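Local coordinates for protein 3-isopropylmalate dehydratase small subunit (Campylobacter jejuni, PDB 3Q3W) that catalyses, as the small subunit of isopropylmalate isomerase, the interconversion of 2-isopropylmalate and 3-isopropylmalate by way of 2-isopropylmaleate, at residues D165-D168 and F169-I172; F79-F82 and G83-S86; Y51-K55 and E56-N60. All coordinates share one frame; numbering follows the deposited sequence.

Contact 1 (D165-D168 and F169-I172); sequences DLDD and FHRI
Two i to i+4 backbone bonds, Arg171 N to Asp167 O at 3.1 Å and Ile172 N to Asp168 O at 2.9 Å, show that the chain enters regular helical geometry at Asp168, directly after Asp167. Asp167 closes the end with its side chain: OD2 accepts from His170 N at 2.9 Å through its anti lone pair, with an N-H...O angle of 160°. With CG anti to the backbone N (chi1 168°), the carboxylate turns back over the first helical turn. Its other oxygen, OD1, accepts a hydrogen bond from a water that in turn accepts from Phe169 N, so the Phe169 amide at the helix start is also bonded. The imidazole of His170 lies aslant to the carboxylate, the two planes 61° apart, and His170 CD2 is 3.6 Å from Asp167 OD2. On another side, Leu166 CD2 rests on Arg171 CA at 3.8 Å, while Leu117 of helix 110-118 touches both Leu166 and His170. The extended Arg171 reaches away to the carbonyls of Leu150 and Leu151, and a water accepts from Arg171 NH1 (2.8 Å) and donates to Asp168 O (3.1 Å). The arrangement is a classical aspartate N-cap, here starting the last helix of the modelled chain, 168-176.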
loop_
_atom_site.group_PDB
_atom_site.type_symbol
_atom_site.label_atom_id
_atom_site.label_comp_id
_atom_site.label_asym_id
_atom_site.label_seq_id
_atom_site.Cartn_x
_atom_site.Cartn_y
_atom_site.Cartn_z
ATOM N N ASP A 165 10.174 -12.317 1.357
ATOM C CA ASP A 165 10.848 -12.635 0.106
ATOM C C ASP A 165 10.615 -11.572 -0.950
ATOM O O ASP A 165 9.614 -10.888 -0.919
ATOM C CB ASP A 165 10.314 -13.963 -0.441
ATOM C CG ASP A 165 10.909 -15.144 0.252
ATOM O OD1 ASP A 165 12.134 -15.091 0.526
ATOM O OD2 ASP A 165 10.165 -16.124 0.513
ATOM N N LEU A 166 11.529 -11.482 -1.916
ATOM C CA LEU A 166 11.277 -10.721 -3.126
ATOM C C LEU A 166 12.263 -11.116 -4.205
ATOM O O LEU A 166 13.474 -11.208 -3.954
ATOM C CB LEU A 166 11.404 -9.209 -2.880
ATOM C CG LEU A 166 10.680 -8.327 -3.898
ATOM C CD1 LEU A 166 9.176 -8.311 -3.616
ATOM C CD2 LEU A 166 11.237 -6.916 -3.863
ATOM N N ASP A 167 11.741 -11.363 -5.398
ATOM C CA ASP A 167 12.563 -11.673 -6.576
ATOM C C ASP A 167 13.777 -10.728 -6.600
ATOM O O ASP A 167 13.594 -9.533 -6.419
ATOM C CB ASP A 167 11.649 -11.427 -7.797
ATOM C CG ASP A 167 12.386 -11.403 -9.116
ATOM O OD1 ASP A 167 12.592 -12.483 -9.694
ATOM O OD2 ASP A 167 12.696 -10.295 -9.621
ATOM N N ASP A 168 14.997 -11.229 -6.850
ATOM C CA ASP A 168 16.196 -10.377 -6.833
ATOM C C ASP A 168 16.141 -9.212 -7.830
ATOM O O ASP A 168 16.665 -8.127 -7.558
ATOM C CB ASP A 168 17.470 -11.175 -7.109
ATOM C CG ASP A 168 17.981 -11.957 -5.895
ATOM O OD1 ASP A 168 17.802 -11.560 -4.729
ATOM O OD2 ASP A 168 18.624 -12.982 -6.140
ATOM N N PHE A 169 15.532 -9.437 -8.981
ATOM C CA PHE A 169 15.490 -8.418 -10.008
ATOM C C PHE A 169 14.619 -7.260 -9.551
ATOM O O PHE A 169 15.040 -6.103 -9.647
ATOM C CB PHE A 169 15.000 -8.991 -11.338
ATOM C CG PHE A 169 14.799 -7.967 -12.388
ATOM C CD1 PHE A 169 15.873 -7.232 -12.862
ATOM C CD2 PHE A 169 13.534 -7.712 -12.882
ATOM C CE1 PHE A 169 15.699 -6.263 -13.826
ATOM C CE2 PHE A 169 13.342 -6.779 -13.853
ATOM C CZ PHE A 169 14.421 -6.040 -14.346
ATOM N N HIS A 170 13.421 -7.561 -9.042
ATOM C CA HIS A 170 12.532 -6.508 -8.516
ATOM C C HIS A 170 13.211 -5.758 -7.390
ATOM O O HIS A 170 13.093 -4.546 -7.290
ATOM C CB HIS A 170 11.215 -7.082 -8.010
ATOM C CG HIS A 170 10.303 -7.516 -9.103
ATOM N ND1 HIS A 170 10.083 -6.747 -10.228
ATOM C CD2 HIS A 170 9.548 -8.629 -9.250
ATOM C CE1 HIS A 170 9.245 -7.379 -11.028
ATOM N NE2 HIS A 170 8.899 -8.520 -10.456
ATOM N N ARG A 171 13.928 -6.501 -6.546
ATOM C CA ARG A 171 14.560 -5.914 -5.376
ATOM C C ARG A 171 15.643 -4.962 -5.781
ATOM O O ARG A 171 15.697 -3.864 -5.257
ATOM C CB ARG A 171 15.134 -6.973 -4.457
ATOM C CG ARG A 171 16.126 -6.456 -3.396
ATOM C CD ARG A 171 16.235 -7.493 -2.273
ATOM N NE ARG A 171 17.285 -7.252 -1.287
ATOM C CZ ARG A 171 18.565 -7.603 -1.397
ATOM N NH1 ARG A 171 19.041 -8.163 -2.497
ATOM N NH2 ARG A 171 19.401 -7.363 -0.387
ATOM N N ILE A 172 16.494 -5.365 -6.709
ATOM C CA ILE A 172 17.581 -4.488 -7.085
ATOM C C ILE A 172 17.063 -3.253 -7.801
ATOM O O ILE A 172 17.624 -2.194 -7.590
ATOM C CB ILE A 172 18.710 -5.193 -7.879
ATOM C CG1 ILE A 172 20.023 -4.378 -7.816
ATOM C CG2 ILE A 172 18.312 -5.459 -9.350
ATOM C CD1 ILE A 172 20.723 -4.173 -6.371
HETATM O O HOH W 1 15.439 -12.166 -10.334
HETATM O O HOH W 2 18.773 -8.209 -5.251
#

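Contact 2 (F79-F82 and G83-S86); sequences FENF and GSGS
Asn81 and Ser84 meet across a tight reversal of the chain, where Ser84 N donates to Asn81 O in a weak hydrogen bond of 3.4 Å with an N-H...O angle of 147°. The close-packed part is the buried outer flank, where the Phe82 ring leaves the turn. Its first torsion (chi1 -172°) puts the ring beside the carbonyl carbon of Phe82 itself, which brings Phe82 CD2 within 3.3 Å of Gly83 N. Farther out this buried ring meets Phe112 of helix 110-118 edge-to-face and touches Phe108, so the flank is fixed by aromatic packing. The backbone from Asn81 to Ser84 forms a type II beta turn, with Phe82 and Gly83 as its two central residues. Gly83 takes the third position with positive phi (91°), as is usual for glycine in a type II turn. The turn lies in the loop that leads from strand 73-78 to helix 90-98, in the aconitase C-terminal domain family region. The pairing of the partly exposed side chains of Asn81 and Ser84 is looser. There the Asn81 amide comes alongside the Ser84 methylene, ND2 to CB 3.3 Å, and the approach of Asn81 ND2 to Ser84 OG, 3.4 Å, is too badly angled for a hydrogen bond. What holds the turn on this side comes from outside it: Asn81 ND2 is bonded to Asn21 OD1, and backbone bonds of Gly83 with Ile22 and of Ser84 with Thr24 tie the turn to the loop after strand 9-17 and the start of helix 24-27.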
loop_
_atom_site.group_PDB
_atom_site.type_symbol
_atom_site.label_atom_id
_atom_site.label_comp_id
_atom_site.label_asym_id
_atom_site.label_seq_id
_atom_site.Cartn_x
_atom_site.Cartn_y
_atom_site.Cartn_z
ATOM N N PHE A 79 -5.553 -7.532 4.112
ATOM C CA PHE A 79 -5.723 -8.955 4.150
ATOM C C PHE A 79 -5.478 -9.477 2.747
ATOM O O PHE A 79 -4.885 -8.771 1.916
ATOM C CB PHE A 79 -7.108 -9.309 4.677
ATOM C CG PHE A 79 -7.351 -8.936 6.133
ATOM C CD1 PHE A 79 -6.315 -8.824 7.042
ATOM C CD2 PHE A 79 -8.664 -8.789 6.592
ATOM C CE1 PHE A 79 -6.582 -8.539 8.356
ATOM C CE2 PHE A 79 -8.939 -8.516 7.912
ATOM C CZ PHE A 79 -7.898 -8.386 8.791
ATOM N N GLU A 80 -5.886 -10.720 2.489
ATOM C CA GLU A 80 -5.434 -11.447 1.314
ATOM C C GLU A 80 -5.974 -10.924 0.012
ATOM O O GLU A 80 -7.013 -10.289 -0.032
ATOM C CB GLU A 80 -5.760 -12.949 1.411
ATOM C CG GLU A 80 -7.213 -13.309 1.818
ATOM C CD GLU A 80 -7.359 -13.608 3.327
ATOM O OE1 GLU A 80 -6.983 -12.745 4.160
ATOM O OE2 GLU A 80 -7.844 -14.705 3.668
ATOM N N ASN A 81 -5.242 -11.265 -1.053
ATOM C CA ASN A 81 -5.610 -10.973 -2.424
ATOM C C ASN A 81 -5.800 -9.481 -2.636
ATOM O O ASN A 81 -6.734 -9.035 -3.305
ATOM C CB ASN A 81 -6.834 -11.804 -2.873
ATOM C CG ASN A 81 -7.047 -11.785 -4.380
ATOM O OD1 ASN A 81 -6.092 -11.700 -5.158
ATOM N ND2 ASN A 81 -8.304 -11.831 -4.800
ATOM N N PHE A 82 -4.878 -8.714 -2.089
ATOM C CA PHE A 82 -4.907 -7.292 -2.276
ATOM C C PHE A 82 -4.603 -6.959 -3.728
ATOM O O PHE A 82 -3.633 -7.445 -4.290
ATOM C CB PHE A 82 -3.886 -6.599 -1.403
ATOM C CG PHE A 82 -3.998 -5.088 -1.421
ATOM C CD1 PHE A 82 -4.707 -4.416 -0.449
ATOM C CD2 PHE A 82 -3.376 -4.342 -2.419
ATOM C CE1 PHE A 82 -4.792 -3.031 -0.465
ATOM C CE2 PHE A 82 -3.463 -2.971 -2.437
ATOM C CZ PHE A 82 -4.183 -2.304 -1.485
ATOM N N GLY A 83 -5.425 -6.114 -4.322
ATOM C CA GLY A 83 -5.162 -5.706 -5.710
ATOM C C GLY A 83 -5.835 -6.575 -6.730
ATOM O O GLY A 83 -5.549 -6.454 -7.905
ATOM N N SER A 84 -6.724 -7.448 -6.271
ATOM C CA SER A 84 -7.557 -8.280 -7.148
ATOM C C SER A 84 -8.135 -7.515 -8.341
ATOM O O SER A 84 -8.708 -6.433 -8.192
ATOM C CB SER A 84 -8.685 -8.951 -6.357
ATOM O OG SER A 84 -9.486 -9.755 -7.202
ATOM N N GLY A 85 -7.980 -8.121 -9.525
ATOM C CA GLY A 85 -8.596 -7.639 -10.749
ATOM C C GLY A 85 -7.671 -7.703 -11.943
ATOM O O GLY A 85 -6.533 -8.163 -11.843
ATOM N N SER A 86 -8.167 -7.254 -13.089
ATOM C CA SER A 86 -7.333 -7.155 -14.272
ATOM C C SER A 86 -6.387 -5.953 -14.201
ATOM O O SER A 86 -6.542 -5.077 -13.343
ATOM C CB SER A 86 -8.194 -7.109 -15.543
ATOM O OG SER A 86 -9.231 -6.186 -15.391
#

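Contact 3 (Y51-K55 and E56-N60)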
loop_
_atom_site.group_PDB
_atom_site.type_symbol
_atom_site.label_atom_id
_atom_site.label_comp_id
_atom_site.label_asym_id
_atom_site.label_seq_id
_atom_site.Cartn_x
_atom_site.Cartn_y
_atom_site.Cartn_z
ATOM N N TYR A 51 -15.014 8.465 0.864
ATOM C CA TYR A 51 -15.885 9.624 0.778
ATOM C C TYR A 51 -17.339 9.183 0.904
ATOM O O TYR A 51 -17.727 8.154 0.375
ATOM C CB TYR A 51 -15.702 10.316 -0.612
ATOM C CG TYR A 51 -14.308 10.802 -0.882
ATOM C CD1 TYR A 51 -13.759 11.822 -0.123
ATOM C CD2 TYR A 51 -13.542 10.276 -1.919
ATOM C CE1 TYR A 51 -12.491 12.257 -0.348
ATOM C CE2 TYR A 51 -12.264 10.712 -2.131
ATOM C CZ TYR A 51 -11.751 11.714 -1.343
ATOM O OH TYR A 51 -10.469 12.207 -1.563
ATOM N N LEU A 52 -18.132 9.973 1.605
ATOM C CA LEU A 52 -19.564 9.767 1.722
ATOM C C LEU A 52 -20.344 10.475 0.600
ATOM O O LEU A 52 -21.487 10.095 0.298
ATOM C CB LEU A 52 -20.069 10.283 3.067
ATOM C CG LEU A 52 -19.460 9.695 4.349
ATOM C CD1 LEU A 52 -20.029 10.442 5.584
ATOM C CD2 LEU A 52 -19.768 8.239 4.366
ATOM N N ASP A 53 -19.762 11.523 0.022
ATOM C CA ASP A 53 -20.442 12.293 -1.057
ATOM C C ASP A 53 -19.912 11.879 -2.425
ATOM O O ASP A 53 -19.142 10.948 -2.529
ATOM C CB ASP A 53 -20.285 13.811 -0.812
ATOM C CG ASP A 53 -18.854 14.309 -1.042
ATOM O OD1 ASP A 53 -17.937 13.657 -0.526
ATOM O OD2 ASP A 53 -18.658 15.343 -1.747
ATOM N N ASP A 54 -20.353 12.549 -3.495
ATOM C CA ASP A 54 -19.857 12.280 -4.854
ATOM C C ASP A 54 -18.818 13.265 -5.394
ATOM O O ASP A 54 -18.402 13.117 -6.528
ATOM C CB ASP A 54 -21.032 12.269 -5.833
ATOM C CG ASP A 54 -22.181 11.464 -5.308
ATOM O OD1 ASP A 54 -21.919 10.304 -4.878
ATOM O OD2 ASP A 54 -23.313 11.992 -5.286
ATOM N N LYS A 55 -18.437 14.277 -4.621
ATOM C CA LYS A 55 -17.437 15.268 -5.031
ATOM C C LYS A 55 -16.193 15.216 -4.136
ATOM O O LYS A 55 -15.477 16.211 -3.975
ATOM C CB LYS A 55 -18.046 16.683 -4.978
ATOM C CG LYS A 55 -19.432 16.832 -5.660
ATOM C CD LYS A 55 -19.346 16.685 -7.179
ATOM C CE LYS A 55 -20.721 16.672 -7.843
ATOM N NZ LYS A 55 -21.692 17.620 -7.198
ATOM N N GLU A 56 -15.915 14.060 -3.544
ATOM C CA GLU A 56 -14.696 13.906 -2.781
ATOM C C GLU A 56 -14.479 15.011 -1.771
ATOM O O GLU A 56 -13.358 15.472 -1.592
ATOM C CB GLU A 56 -13.492 13.810 -3.746
ATOM C CG GLU A 56 -13.646 12.670 -4.770
ATOM C CD GLU A 56 -12.452 12.513 -5.651
ATOM O OE1 GLU A 56 -12.011 13.513 -6.263
ATOM O OE2 GLU A 56 -11.977 11.370 -5.771
ATOM N N SER A 57 -15.540 15.440 -1.111
ATOM C CA SER A 57 -15.426 16.540 -0.106
ATOM C C SER A 57 -15.874 16.196 1.339
ATOM O O SER A 57 -15.689 17.040 2.232
ATOM C CB SER A 57 -16.254 17.728 -0.540
ATOM O OG SER A 57 -17.583 17.296 -0.765
ATOM N N VAL A 58 -16.485 15.031 1.539
ATOM C CA VAL A 58 -17.030 14.612 2.859
ATOM C C VAL A 58 -16.440 13.257 3.194
ATOM O O VAL A 58 -16.701 12.251 2.495
ATOM C CB VAL A 58 -18.606 14.554 2.861
ATOM C CG1 VAL A 58 -19.175 14.047 4.232
ATOM C CG2 VAL A 58 -19.246 15.912 2.446
ATOM N N LEU A 59 -15.647 13.201 4.271
ATOM C CA LEU A 59 -14.925 12.008 4.574
ATOM C C LEU A 59 -15.785 10.969 5.307
ATOM O O LEU A 59 -16.539 11.285 6.265
ATOM C CB LEU A 59 -13.715 12.330 5.440
ATOM C CG LEU A 59 -12.636 13.280 4.911
ATOM C CD1 LEU A 59 -11.429 13.384 5.941
ATOM C CD2 LEU A 59 -12.151 12.832 3.538
ATOM N N ASN A 60 -15.665 9.735 4.872
ATOM C CA ASN A 60 -16.156 8.600 5.687
ATOM C C ASN A 60 -15.187 8.374 6.871
ATOM O O ASN A 60 -14.164 7.713 6.706
ATOM C CB ASN A 60 -16.288 7.322 4.835
ATOM C CG ASN A 60 -16.936 6.124 5.594
ATOM O OD1 ASN A 60 -17.058 6.107 6.838
ATOM N ND2 ASN A 60 -17.387 5.139 4.824
HETATM O O HOH W 3 -17.950 5.793 1.892
HETATM O O HOH W 4 -16.916 11.335 -3.783
#
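The carboxylate of Asp53 meets the backbone of Ser57 and Val58 across this hairpin-like loop. Asp53 OD1 receives two backbone amides: Ser57 N at 3.0 Å, on the syn lone pair, and Val58 N at 2.9 Å, from well above the carboxylate plane. OD2 accepts weakly from Lys55 N and Ser57 N; it is modelled too close to Ser57 OG for that distance to be trusted. The carboxylate thus gathers the amides of the bend, and CG lying between the backbone N and the carbonyl carbon (chi1 71°) turns it inward over them. Such concentrated N-H donation would probably favour the charged form of Asp53. A water completes the bend, donating to Asp53 O and accepting from Glu56 N.

Further along, Leu52 N donates to Val58 O at 2.8 Å, and Tyr51 and Leu59 are paired in a single beta bridge. The two arms therefore approach a beta hairpin without forming a regular strand pair, on an excursion between helix 47-50 and strand 73-78. Alongside this bond, Leu52 and Val58 cross at about a right angle, CD1 to CG1 3.9 Å, and Leu52 CD2 packs on Asn60 CB at 3.6 Å.

On the side of the loop that carries Tyr51 and Glu56, the Tyr51 ring takes Glu56 CA over the centre of one face, a CH-pi contact 3.5 Å from the centroid and 12° off the normal, while Glu56 CG lies 3.6 Å from Tyr51 CE2. Second-shell bonds set both groups: Tyr51 OH is bonded to Lys43 O, and Glu56 OE2 to His44 ND1. The ring of His47 also meets Tyr51, its plane inclined at about 60°, and Asn60 OD1 is held by Asp62 N.

Overall arrangement
From the N terminus the first met along the chain is contact 3, which closes the tip 51-60 of the loop between helix 47-50 and strand 73-78. Contact 2 follows just beyond that strand, as a turn on the way to helix 90-98, and contact 1 comes last, between strand 160-163 and helix 168-176. The three are in series, neither nested nor crossed, and none touches another. Contacts 3 and 1 lie on opposite sides of the chain's centre, their own centres 38 Å apart. Contact 2, 11 Å from that centre, is the innermost. Helix 110-118 is a common neighbour: Phe112 meets contact 2, and Asn114 and Leu117 meet contact 1.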